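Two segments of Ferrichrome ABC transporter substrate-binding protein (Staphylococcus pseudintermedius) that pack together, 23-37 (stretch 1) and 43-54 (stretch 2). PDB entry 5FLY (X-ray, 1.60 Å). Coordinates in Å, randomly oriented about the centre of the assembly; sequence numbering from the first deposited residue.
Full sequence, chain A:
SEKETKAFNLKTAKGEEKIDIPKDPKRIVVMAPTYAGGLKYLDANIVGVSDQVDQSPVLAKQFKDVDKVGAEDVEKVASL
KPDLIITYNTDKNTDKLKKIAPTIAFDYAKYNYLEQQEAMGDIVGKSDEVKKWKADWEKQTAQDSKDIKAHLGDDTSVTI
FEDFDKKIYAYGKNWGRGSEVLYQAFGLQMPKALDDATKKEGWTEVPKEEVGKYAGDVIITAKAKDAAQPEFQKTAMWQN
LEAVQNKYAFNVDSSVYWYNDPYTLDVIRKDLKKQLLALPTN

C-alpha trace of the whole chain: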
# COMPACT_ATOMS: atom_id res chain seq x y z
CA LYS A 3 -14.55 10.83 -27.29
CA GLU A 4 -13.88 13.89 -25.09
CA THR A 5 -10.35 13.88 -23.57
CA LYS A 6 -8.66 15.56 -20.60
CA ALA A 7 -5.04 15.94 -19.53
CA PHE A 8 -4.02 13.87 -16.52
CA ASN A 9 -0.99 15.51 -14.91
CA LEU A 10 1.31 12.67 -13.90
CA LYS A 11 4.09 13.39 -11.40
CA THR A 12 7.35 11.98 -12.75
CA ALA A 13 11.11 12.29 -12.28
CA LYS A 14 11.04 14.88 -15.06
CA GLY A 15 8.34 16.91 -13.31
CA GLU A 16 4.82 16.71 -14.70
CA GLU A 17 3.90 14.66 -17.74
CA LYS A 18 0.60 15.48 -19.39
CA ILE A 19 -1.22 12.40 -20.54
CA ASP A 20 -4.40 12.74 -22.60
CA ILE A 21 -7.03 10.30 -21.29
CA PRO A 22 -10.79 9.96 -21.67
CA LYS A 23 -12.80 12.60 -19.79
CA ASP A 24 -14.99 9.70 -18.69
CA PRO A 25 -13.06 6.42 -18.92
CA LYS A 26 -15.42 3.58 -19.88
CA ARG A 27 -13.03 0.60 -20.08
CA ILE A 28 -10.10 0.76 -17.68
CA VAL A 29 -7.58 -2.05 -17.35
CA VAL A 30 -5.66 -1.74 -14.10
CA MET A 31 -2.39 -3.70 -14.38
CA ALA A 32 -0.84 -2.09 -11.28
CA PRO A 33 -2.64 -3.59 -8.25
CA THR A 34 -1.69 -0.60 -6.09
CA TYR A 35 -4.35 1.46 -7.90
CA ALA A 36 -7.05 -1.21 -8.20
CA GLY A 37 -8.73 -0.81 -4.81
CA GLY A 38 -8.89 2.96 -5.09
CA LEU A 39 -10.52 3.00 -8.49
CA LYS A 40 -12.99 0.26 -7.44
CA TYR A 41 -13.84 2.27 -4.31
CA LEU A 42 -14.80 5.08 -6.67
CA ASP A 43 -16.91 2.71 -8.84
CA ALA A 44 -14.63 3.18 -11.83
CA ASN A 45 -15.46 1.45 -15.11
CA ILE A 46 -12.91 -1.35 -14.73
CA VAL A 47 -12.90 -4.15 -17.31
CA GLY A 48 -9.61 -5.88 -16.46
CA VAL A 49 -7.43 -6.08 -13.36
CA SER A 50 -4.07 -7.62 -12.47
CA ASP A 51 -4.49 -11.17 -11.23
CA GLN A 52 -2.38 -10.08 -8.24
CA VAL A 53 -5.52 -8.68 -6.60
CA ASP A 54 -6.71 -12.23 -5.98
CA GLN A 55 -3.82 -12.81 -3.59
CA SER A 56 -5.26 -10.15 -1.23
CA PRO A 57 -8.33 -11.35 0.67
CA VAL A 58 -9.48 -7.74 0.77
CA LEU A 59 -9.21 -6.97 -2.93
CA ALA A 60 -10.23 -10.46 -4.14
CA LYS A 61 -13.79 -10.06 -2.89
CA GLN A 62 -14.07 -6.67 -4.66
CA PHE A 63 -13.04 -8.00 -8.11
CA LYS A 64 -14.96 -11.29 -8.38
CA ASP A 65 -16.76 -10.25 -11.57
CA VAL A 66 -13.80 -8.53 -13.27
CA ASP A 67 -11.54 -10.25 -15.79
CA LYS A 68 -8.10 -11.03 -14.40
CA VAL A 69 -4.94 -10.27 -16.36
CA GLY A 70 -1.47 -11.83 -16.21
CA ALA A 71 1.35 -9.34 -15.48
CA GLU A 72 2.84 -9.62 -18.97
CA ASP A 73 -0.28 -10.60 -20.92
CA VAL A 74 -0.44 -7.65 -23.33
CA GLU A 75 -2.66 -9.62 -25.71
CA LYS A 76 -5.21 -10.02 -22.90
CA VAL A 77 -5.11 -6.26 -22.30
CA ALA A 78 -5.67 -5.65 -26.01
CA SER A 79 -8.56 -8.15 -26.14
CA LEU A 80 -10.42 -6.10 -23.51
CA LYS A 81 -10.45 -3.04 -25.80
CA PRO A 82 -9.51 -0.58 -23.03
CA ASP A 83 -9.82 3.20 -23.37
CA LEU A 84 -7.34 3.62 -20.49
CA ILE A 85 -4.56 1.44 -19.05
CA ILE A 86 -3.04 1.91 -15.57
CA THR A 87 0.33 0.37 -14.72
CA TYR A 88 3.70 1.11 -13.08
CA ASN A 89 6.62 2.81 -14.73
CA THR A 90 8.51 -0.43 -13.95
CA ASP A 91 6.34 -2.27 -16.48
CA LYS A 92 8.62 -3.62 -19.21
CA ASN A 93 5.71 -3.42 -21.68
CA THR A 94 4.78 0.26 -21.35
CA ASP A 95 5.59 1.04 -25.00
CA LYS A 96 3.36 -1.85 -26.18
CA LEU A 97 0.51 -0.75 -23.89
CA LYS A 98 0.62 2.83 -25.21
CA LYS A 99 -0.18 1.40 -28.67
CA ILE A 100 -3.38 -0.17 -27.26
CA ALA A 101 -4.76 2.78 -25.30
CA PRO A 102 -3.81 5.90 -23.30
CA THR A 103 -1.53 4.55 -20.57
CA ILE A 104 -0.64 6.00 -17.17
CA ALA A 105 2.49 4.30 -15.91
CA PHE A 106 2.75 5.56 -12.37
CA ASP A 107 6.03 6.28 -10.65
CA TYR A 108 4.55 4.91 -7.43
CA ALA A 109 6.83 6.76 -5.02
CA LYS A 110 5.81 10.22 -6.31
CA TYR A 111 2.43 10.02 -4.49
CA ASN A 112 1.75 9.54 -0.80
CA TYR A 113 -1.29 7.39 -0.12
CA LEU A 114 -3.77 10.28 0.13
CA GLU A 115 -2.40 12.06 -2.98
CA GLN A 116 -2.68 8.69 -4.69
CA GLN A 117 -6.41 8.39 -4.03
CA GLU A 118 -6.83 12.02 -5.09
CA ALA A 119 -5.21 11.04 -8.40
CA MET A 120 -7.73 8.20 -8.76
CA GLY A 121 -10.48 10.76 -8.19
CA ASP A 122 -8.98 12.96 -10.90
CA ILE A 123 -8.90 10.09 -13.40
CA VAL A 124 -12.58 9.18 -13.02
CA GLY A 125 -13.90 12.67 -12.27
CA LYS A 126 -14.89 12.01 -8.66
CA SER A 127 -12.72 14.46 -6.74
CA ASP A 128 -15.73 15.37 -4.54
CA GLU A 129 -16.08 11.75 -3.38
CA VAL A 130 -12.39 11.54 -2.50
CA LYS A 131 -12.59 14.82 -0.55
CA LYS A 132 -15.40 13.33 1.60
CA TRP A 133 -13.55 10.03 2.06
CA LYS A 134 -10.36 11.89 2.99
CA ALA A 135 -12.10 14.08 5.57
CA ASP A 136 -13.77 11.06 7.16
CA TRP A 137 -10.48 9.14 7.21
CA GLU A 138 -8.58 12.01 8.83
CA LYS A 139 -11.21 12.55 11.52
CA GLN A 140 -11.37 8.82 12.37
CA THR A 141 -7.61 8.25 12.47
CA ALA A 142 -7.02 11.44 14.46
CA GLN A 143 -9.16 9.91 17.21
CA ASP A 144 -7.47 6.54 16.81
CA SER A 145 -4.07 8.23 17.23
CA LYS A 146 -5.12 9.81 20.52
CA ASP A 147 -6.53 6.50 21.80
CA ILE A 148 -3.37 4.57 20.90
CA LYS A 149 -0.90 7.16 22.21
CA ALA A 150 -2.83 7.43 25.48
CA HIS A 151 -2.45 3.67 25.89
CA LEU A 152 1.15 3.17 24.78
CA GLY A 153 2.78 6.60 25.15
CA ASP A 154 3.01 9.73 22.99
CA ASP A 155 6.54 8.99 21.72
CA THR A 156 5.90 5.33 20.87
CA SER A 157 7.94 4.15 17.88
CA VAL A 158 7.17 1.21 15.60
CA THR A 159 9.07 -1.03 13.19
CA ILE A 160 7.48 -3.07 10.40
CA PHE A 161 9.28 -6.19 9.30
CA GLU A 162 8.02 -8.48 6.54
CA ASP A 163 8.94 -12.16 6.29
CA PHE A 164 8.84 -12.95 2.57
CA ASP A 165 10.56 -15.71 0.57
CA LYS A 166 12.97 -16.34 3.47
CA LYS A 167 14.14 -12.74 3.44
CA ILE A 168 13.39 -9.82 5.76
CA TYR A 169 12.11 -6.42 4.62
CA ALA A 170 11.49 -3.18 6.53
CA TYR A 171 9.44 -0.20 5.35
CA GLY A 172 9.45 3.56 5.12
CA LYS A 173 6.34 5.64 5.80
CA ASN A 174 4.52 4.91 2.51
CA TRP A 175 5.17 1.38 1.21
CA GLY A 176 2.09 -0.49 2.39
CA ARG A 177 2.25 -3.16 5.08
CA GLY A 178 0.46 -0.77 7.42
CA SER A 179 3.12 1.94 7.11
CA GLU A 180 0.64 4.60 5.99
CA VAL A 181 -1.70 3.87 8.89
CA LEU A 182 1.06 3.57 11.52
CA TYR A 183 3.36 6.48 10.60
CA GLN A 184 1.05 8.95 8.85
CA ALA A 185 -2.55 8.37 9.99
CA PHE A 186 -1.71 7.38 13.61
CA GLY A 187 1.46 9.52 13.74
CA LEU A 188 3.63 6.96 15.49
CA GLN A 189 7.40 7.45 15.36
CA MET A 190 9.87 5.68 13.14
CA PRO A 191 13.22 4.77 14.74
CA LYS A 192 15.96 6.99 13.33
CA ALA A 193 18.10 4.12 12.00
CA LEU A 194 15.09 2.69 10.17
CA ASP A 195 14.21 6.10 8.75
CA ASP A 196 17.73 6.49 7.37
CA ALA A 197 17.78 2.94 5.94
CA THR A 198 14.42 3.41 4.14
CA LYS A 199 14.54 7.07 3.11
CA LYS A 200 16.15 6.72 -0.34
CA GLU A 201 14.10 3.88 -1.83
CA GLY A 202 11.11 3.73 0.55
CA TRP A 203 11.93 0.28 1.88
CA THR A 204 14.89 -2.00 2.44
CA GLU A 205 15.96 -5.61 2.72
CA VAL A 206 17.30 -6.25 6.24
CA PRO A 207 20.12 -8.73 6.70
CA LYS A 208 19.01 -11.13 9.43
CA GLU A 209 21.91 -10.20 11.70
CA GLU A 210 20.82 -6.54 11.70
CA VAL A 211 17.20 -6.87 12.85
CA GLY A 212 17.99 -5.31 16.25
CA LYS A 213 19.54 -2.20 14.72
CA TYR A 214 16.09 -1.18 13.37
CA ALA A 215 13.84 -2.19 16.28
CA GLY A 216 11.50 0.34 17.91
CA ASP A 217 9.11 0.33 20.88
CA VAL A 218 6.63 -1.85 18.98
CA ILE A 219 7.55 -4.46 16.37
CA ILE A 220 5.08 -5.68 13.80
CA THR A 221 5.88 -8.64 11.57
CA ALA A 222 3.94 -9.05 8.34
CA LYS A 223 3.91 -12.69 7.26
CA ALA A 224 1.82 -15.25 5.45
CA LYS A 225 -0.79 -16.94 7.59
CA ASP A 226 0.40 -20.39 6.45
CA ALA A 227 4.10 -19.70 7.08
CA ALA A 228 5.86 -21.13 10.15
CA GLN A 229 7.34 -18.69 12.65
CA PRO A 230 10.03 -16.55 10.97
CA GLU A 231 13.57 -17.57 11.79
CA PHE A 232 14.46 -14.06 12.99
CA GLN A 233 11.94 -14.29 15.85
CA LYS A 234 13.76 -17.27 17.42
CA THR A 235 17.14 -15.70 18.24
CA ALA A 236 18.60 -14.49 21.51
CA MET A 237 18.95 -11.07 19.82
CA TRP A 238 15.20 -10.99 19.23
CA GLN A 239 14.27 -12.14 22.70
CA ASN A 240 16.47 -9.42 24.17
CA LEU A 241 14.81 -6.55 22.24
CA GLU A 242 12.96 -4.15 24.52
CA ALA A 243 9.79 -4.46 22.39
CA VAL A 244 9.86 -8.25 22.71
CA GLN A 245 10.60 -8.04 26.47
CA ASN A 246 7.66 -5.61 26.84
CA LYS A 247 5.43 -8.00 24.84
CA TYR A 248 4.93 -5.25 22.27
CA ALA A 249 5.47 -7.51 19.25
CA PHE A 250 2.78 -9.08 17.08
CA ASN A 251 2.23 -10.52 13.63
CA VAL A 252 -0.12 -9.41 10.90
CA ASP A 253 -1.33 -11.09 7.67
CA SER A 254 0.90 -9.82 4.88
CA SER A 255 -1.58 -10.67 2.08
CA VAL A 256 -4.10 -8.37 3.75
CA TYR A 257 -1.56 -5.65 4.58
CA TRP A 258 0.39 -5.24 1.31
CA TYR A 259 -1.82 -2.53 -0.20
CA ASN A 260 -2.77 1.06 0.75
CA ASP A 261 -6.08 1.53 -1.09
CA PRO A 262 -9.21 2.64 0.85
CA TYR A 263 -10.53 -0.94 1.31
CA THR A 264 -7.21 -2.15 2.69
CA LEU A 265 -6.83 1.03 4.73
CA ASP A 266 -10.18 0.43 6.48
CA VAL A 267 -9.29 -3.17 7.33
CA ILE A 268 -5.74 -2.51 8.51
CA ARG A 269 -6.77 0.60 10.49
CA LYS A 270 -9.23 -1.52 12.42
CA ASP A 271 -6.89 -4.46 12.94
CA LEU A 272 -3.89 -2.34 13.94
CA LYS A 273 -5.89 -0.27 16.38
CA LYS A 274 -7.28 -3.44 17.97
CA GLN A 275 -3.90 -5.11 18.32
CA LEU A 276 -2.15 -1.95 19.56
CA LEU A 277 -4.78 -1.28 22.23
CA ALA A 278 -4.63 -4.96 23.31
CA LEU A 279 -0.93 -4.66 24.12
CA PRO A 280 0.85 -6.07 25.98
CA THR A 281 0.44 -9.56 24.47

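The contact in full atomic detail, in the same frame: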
# COMPACT_ATOMS: atom_id res chain seq x y z
N LYS A 23 -12.15 11.81 -20.83
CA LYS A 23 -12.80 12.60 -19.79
C LYS A 23 -13.59 11.70 -18.85
O LYS A 23 -13.59 11.89 -17.63
CB LYS A 23 -13.73 13.64 -20.41
CG LYS A 23 -14.38 14.56 -19.40
CD LYS A 23 -15.13 15.71 -20.09
CE LYS A 23 -16.43 15.26 -20.77
NZ LYS A 23 -17.47 14.73 -19.82
N ASP A 24 -14.27 10.72 -19.44
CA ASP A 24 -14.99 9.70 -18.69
C ASP A 24 -14.58 8.30 -19.14
O ASP A 24 -15.17 7.74 -20.07
CB ASP A 24 -16.49 9.89 -18.88
CG ASP A 24 -17.34 8.88 -18.10
OD1 ASP A 24 -16.85 8.24 -17.13
OD2 ASP A 24 -18.54 8.79 -18.44
N PRO A 25 -13.55 7.73 -18.49
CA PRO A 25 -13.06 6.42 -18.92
C PRO A 25 -14.13 5.33 -18.75
O PRO A 25 -14.71 5.20 -17.68
CB PRO A 25 -11.85 6.17 -18.00
CG PRO A 25 -11.44 7.53 -17.53
CD PRO A 25 -12.72 8.31 -17.43
N LYS A 26 -14.36 4.58 -19.82
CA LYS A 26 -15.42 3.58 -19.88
C LYS A 26 -14.89 2.15 -19.77
O LYS A 26 -15.66 1.25 -19.46
CB LYS A 26 -16.20 3.71 -21.20
CG LYS A 26 -16.90 5.05 -21.39
CD LYS A 26 -17.92 5.32 -20.30
CE LYS A 26 -18.85 6.45 -20.71
NZ LYS A 26 -19.86 6.76 -19.64
N ARG A 27 -13.60 1.95 -20.03
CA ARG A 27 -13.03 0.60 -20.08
C ARG A 27 -11.59 0.66 -19.61
O ARG A 27 -10.67 0.69 -20.42
CB ARG A 27 -13.12 0.01 -21.50
CG ARG A 27 -14.54 -0.16 -22.02
CD ARG A 27 -14.57 -0.92 -23.34
NE ARG A 27 -14.12 -2.30 -23.18
CZ ARG A 27 -14.86 -3.28 -22.68
NH1 ARG A 27 -16.09 -3.03 -22.27
NH2 ARG A 27 -14.36 -4.50 -22.55
N ILE A 28 -11.41 0.66 -18.30
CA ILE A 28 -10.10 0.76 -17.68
C ILE A 28 -9.55 -0.63 -17.40
O ILE A 28 -10.25 -1.48 -16.87
CB ILE A 28 -10.14 1.53 -16.35
CG1 ILE A 28 -10.82 2.88 -16.53
CG2 ILE A 28 -8.72 1.72 -15.79
CD1 ILE A 28 -10.89 3.71 -15.25
N VAL A 29 -8.29 -0.86 -17.77
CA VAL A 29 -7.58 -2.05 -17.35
C VAL A 29 -6.52 -1.61 -16.37
O VAL A 29 -5.68 -0.78 -16.70
CB VAL A 29 -6.96 -2.80 -18.54
CG1 VAL A 29 -5.98 -3.89 -18.06
CG2 VAL A 29 -8.07 -3.36 -19.42
N VAL A 30 -6.61 -2.12 -15.14
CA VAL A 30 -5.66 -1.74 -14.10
C VAL A 30 -4.63 -2.87 -13.90
O VAL A 30 -4.93 -3.87 -13.25
CB VAL A 30 -6.39 -1.43 -12.77
CG1 VAL A 30 -5.41 -0.93 -11.72
CG2 VAL A 30 -7.50 -0.41 -12.99
N MET A 31 -3.45 -2.70 -14.49
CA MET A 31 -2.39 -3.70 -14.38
C MET A 31 -1.55 -3.54 -13.11
O MET A 31 -0.87 -4.48 -12.69
CB MET A 31 -1.47 -3.64 -15.59
CG MET A 31 -2.11 -4.10 -16.88
SD MET A 31 -2.92 -5.73 -16.73
CE MET A 31 -1.58 -6.75 -16.15
N ALA A 32 -1.57 -2.35 -12.52
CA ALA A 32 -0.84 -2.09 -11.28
C ALA A 32 -1.80 -2.25 -10.09
O ALA A 32 -2.69 -1.41 -9.88
CB ALA A 32 -0.24 -0.70 -11.31
N PRO A 33 -1.64 -3.33 -9.30
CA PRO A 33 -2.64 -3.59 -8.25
C PRO A 33 -2.73 -2.50 -7.18
O PRO A 33 -3.76 -2.40 -6.53
CB PRO A 33 -2.19 -4.92 -7.65
CG PRO A 33 -0.75 -5.08 -8.05
CD PRO A 33 -0.64 -4.41 -9.38
N THR A 34 -1.66 -1.73 -7.00
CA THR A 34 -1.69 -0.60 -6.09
C THR A 34 -2.90 0.31 -6.30
O THR A 34 -3.46 0.80 -5.32
CB THR A 34 -0.39 0.21 -6.22
OG1 THR A 34 0.71 -0.63 -5.82
CG2 THR A 34 -0.42 1.48 -5.39
N TYR A 35 -3.31 0.49 -7.55
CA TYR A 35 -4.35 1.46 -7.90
C TYR A 35 -5.73 0.82 -8.06
O TYR A 35 -6.73 1.52 -8.25
CB TYR A 35 -3.95 2.22 -9.19
CG TYR A 35 -2.57 2.80 -9.01
CD1 TYR A 35 -2.37 3.95 -8.24
CD2 TYR A 35 -1.46 2.17 -9.54
CE1 TYR A 35 -1.12 4.45 -8.01
CE2 TYR A 35 -0.20 2.66 -9.33
CZ TYR A 35 -0.03 3.80 -8.55
OH TYR A 35 1.22 4.31 -8.31
N ALA A 36 -5.80 -0.50 -7.96
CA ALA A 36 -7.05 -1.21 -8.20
C ALA A 36 -8.11 -0.92 -7.15
O ALA A 36 -9.25 -0.62 -7.51
CB ALA A 36 -6.79 -2.71 -8.30
N GLY A 37 -7.75 -1.02 -5.87
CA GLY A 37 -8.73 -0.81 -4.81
C GLY A 37 -9.31 0.58 -4.85
O GLY A 37 -10.51 0.78 -4.63
N ASP A 43 -16.02 3.32 -7.84
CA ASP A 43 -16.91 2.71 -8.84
C ASP A 43 -16.47 3.05 -10.26
O ASP A 43 -17.30 3.34 -11.12
CB ASP A 43 -18.36 3.14 -8.64
CG ASP A 43 -19.34 2.28 -9.44
OD1 ASP A 43 -19.08 1.06 -9.60
OD2 ASP A 43 -20.35 2.83 -9.93
N ALA A 44 -15.16 3.00 -10.49
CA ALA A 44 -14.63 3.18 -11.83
C ALA A 44 -15.07 2.08 -12.79
O ALA A 44 -15.38 0.95 -12.38
CB ALA A 44 -13.11 3.24 -11.79
N ASN A 45 -15.07 2.41 -14.08
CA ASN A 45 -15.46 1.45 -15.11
C ASN A 45 -14.30 0.51 -15.46
O ASN A 45 -13.66 0.63 -16.51
CB ASN A 45 -15.95 2.19 -16.35
CG ASN A 45 -17.19 3.04 -16.07
OD1 ASN A 45 -18.16 2.56 -15.46
ND2 ASN A 45 -17.17 4.31 -16.48
N ILE A 46 -14.05 -0.46 -14.59
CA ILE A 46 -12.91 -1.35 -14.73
C ILE A 46 -13.32 -2.63 -15.46
O ILE A 46 -14.29 -3.30 -15.06
CB ILE A 46 -12.30 -1.72 -13.36
CG1 ILE A 46 -11.80 -0.46 -12.64
CG2 ILE A 46 -11.19 -2.76 -13.53
CD1 ILE A 46 -11.44 -0.68 -11.19
N VAL A 47 -12.61 -2.96 -16.53
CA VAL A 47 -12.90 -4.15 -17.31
C VAL A 47 -11.80 -5.21 -17.25
O VAL A 47 -11.98 -6.31 -17.76
CB VAL A 47 -13.17 -3.81 -18.80
CG1 VAL A 47 -14.44 -2.96 -18.94
CG2 VAL A 47 -11.97 -3.11 -19.44
N GLY A 48 -10.66 -4.89 -16.65
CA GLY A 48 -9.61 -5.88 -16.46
C GLY A 48 -8.77 -5.45 -15.29
O GLY A 48 -8.60 -4.25 -15.08
N VAL A 49 -8.27 -6.40 -14.51
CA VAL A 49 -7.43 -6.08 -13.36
C VAL A 49 -6.35 -7.14 -13.20
O VAL A 49 -6.57 -8.33 -13.48
CB VAL A 49 -8.29 -5.94 -12.06
CG1 VAL A 49 -8.95 -7.25 -11.68
CG2 VAL A 49 -7.44 -5.38 -10.92
N SER A 50 -5.17 -6.70 -12.78
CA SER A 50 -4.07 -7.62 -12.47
C SER A 50 -4.54 -8.80 -11.65
O SER A 50 -5.30 -8.64 -10.69
CB SER A 50 -2.97 -6.89 -11.72
OG SER A 50 -2.03 -7.82 -11.21
N ASP A 51 -4.07 -10.00 -11.99
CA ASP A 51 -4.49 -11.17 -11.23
C ASP A 51 -3.86 -11.15 -9.83
O ASP A 51 -4.20 -11.98 -8.99
CB ASP A 51 -4.16 -12.48 -11.98
CG ASP A 51 -2.68 -12.68 -12.23
OD1 ASP A 51 -1.83 -12.03 -11.60
OD2 ASP A 51 -2.37 -13.55 -13.08
N GLN A 52 -2.96 -10.19 -9.57
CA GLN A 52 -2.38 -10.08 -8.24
C GLN A 52 -3.41 -9.70 -7.19
O GLN A 52 -3.20 -9.93 -6.00
CB GLN A 52 -1.23 -9.07 -8.22
CG GLN A 52 0.02 -9.56 -8.90
CD GLN A 52 1.18 -8.60 -8.72
OE1 GLN A 52 1.83 -8.57 -7.67
NE2 GLN A 52 1.43 -7.79 -9.74
N VAL A 53 -4.53 -9.09 -7.59
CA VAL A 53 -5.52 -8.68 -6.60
C VAL A 53 -6.14 -9.89 -5.90
O VAL A 53 -6.59 -9.80 -4.77
CB VAL A 53 -6.66 -7.80 -7.20
CG1 VAL A 53 -6.08 -6.52 -7.81
CG2 VAL A 53 -7.50 -8.55 -8.20
N ASP A 54 -6.11 -11.04 -6.56
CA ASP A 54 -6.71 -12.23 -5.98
C ASP A 54 -5.90 -12.80 -4.82
O ASP A 54 -6.42 -13.61 -4.05
CB ASP A 54 -6.92 -13.29 -7.05
CG ASP A 54 -8.20 -13.06 -7.84
OD1 ASP A 54 -9.03 -12.23 -7.40
OD2 ASP A 54 -8.38 -13.72 -8.89
O HOH W 1 -14.23 5.02 -14.80

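How does the contact begin, before either stretch has become a strand? Asn45 points toward stretch 1 and acts as a side-chain clasp: its ND2 donates a nearly straight hydrogen bond to Pro25 O (2.9 Å). The same carbonyl oxygen accepts a bond from a water that in turn accepts from Asn45 N, with the water 2.9 Å from Pro25 O and 2.8 Å from Asn45 N, so one carbonyl is tied to the side-chain amide directly and to the backbone N through the water. Beside this, Lys26 NZ reaches back to Asp24 OD2 at 2.7 Å in a salt bridge within stretch 1. The aliphatic part of the lysine lies near the amide, with Lys26 CD 4.0 Å from Asn45 ND2. Arg27 then sets one face of its guanidinium against Val47, NH1 lying 3.7 Å from Val47 CG1.

What holds the two strands together? Strand 28-30 runs parallel to strand 46-50, their directions differing by 11°, and backbone hydrogen bonds alternate between them. Ile28 N donates to Asn45 O (2.9 Å), and Ile28 O accepts from Val47 N (2.8 Å) and, weakly, from Gly48 N (3.4 Å). That shared oxygen marks a beta bulge: Ile28 pairs with Ile46, but Val29 pairs with Gly48, so stretch 2 spends one extra residue. Regular pairing then resumes, Val30 N donating to Gly48 O (2.9 Å) and Ser50 N to Val30 O (2.9 Å).

Which side chains meet on the faces of the sheet here? Ile28, Val30, Ile46 and Val49 share one face. There Ile28 CD1 reaches Ala44 CB at 4.1 Å, and Val30 CG2 lies 4.3 Å from Ile46 CG1, contacts that keep apolar surface away from water. Val29 points to the other face, and its CG2 lies 3.9 Å from CG2 of Val47, the extra residue of the bulge, whose side chain leaves sideways. Gly48 leaves room here: a CB on it would sit only 3.3 Å from Val29 CG2, a tight fit.

How does the contact continue once stretch 1 leaves the strand? Met31 O lies 3.3 Å from Ser50 CB, while Ser50 OG turns to its own stretch and accepts a hydrogen bond from Gln52 N (3.0 Å), bracing the start of the 3-10 segment. Pro33 points toward stretch 2, its CG 3.9 Å from Gln52 NE2 and its CB 4.2 Å from Val53 CG1. Ala36, in the helix, closes the apolar cluster: its CB packs against Val49 CG2 (3.8 Å) and Val53 CG1 (3.9 Å).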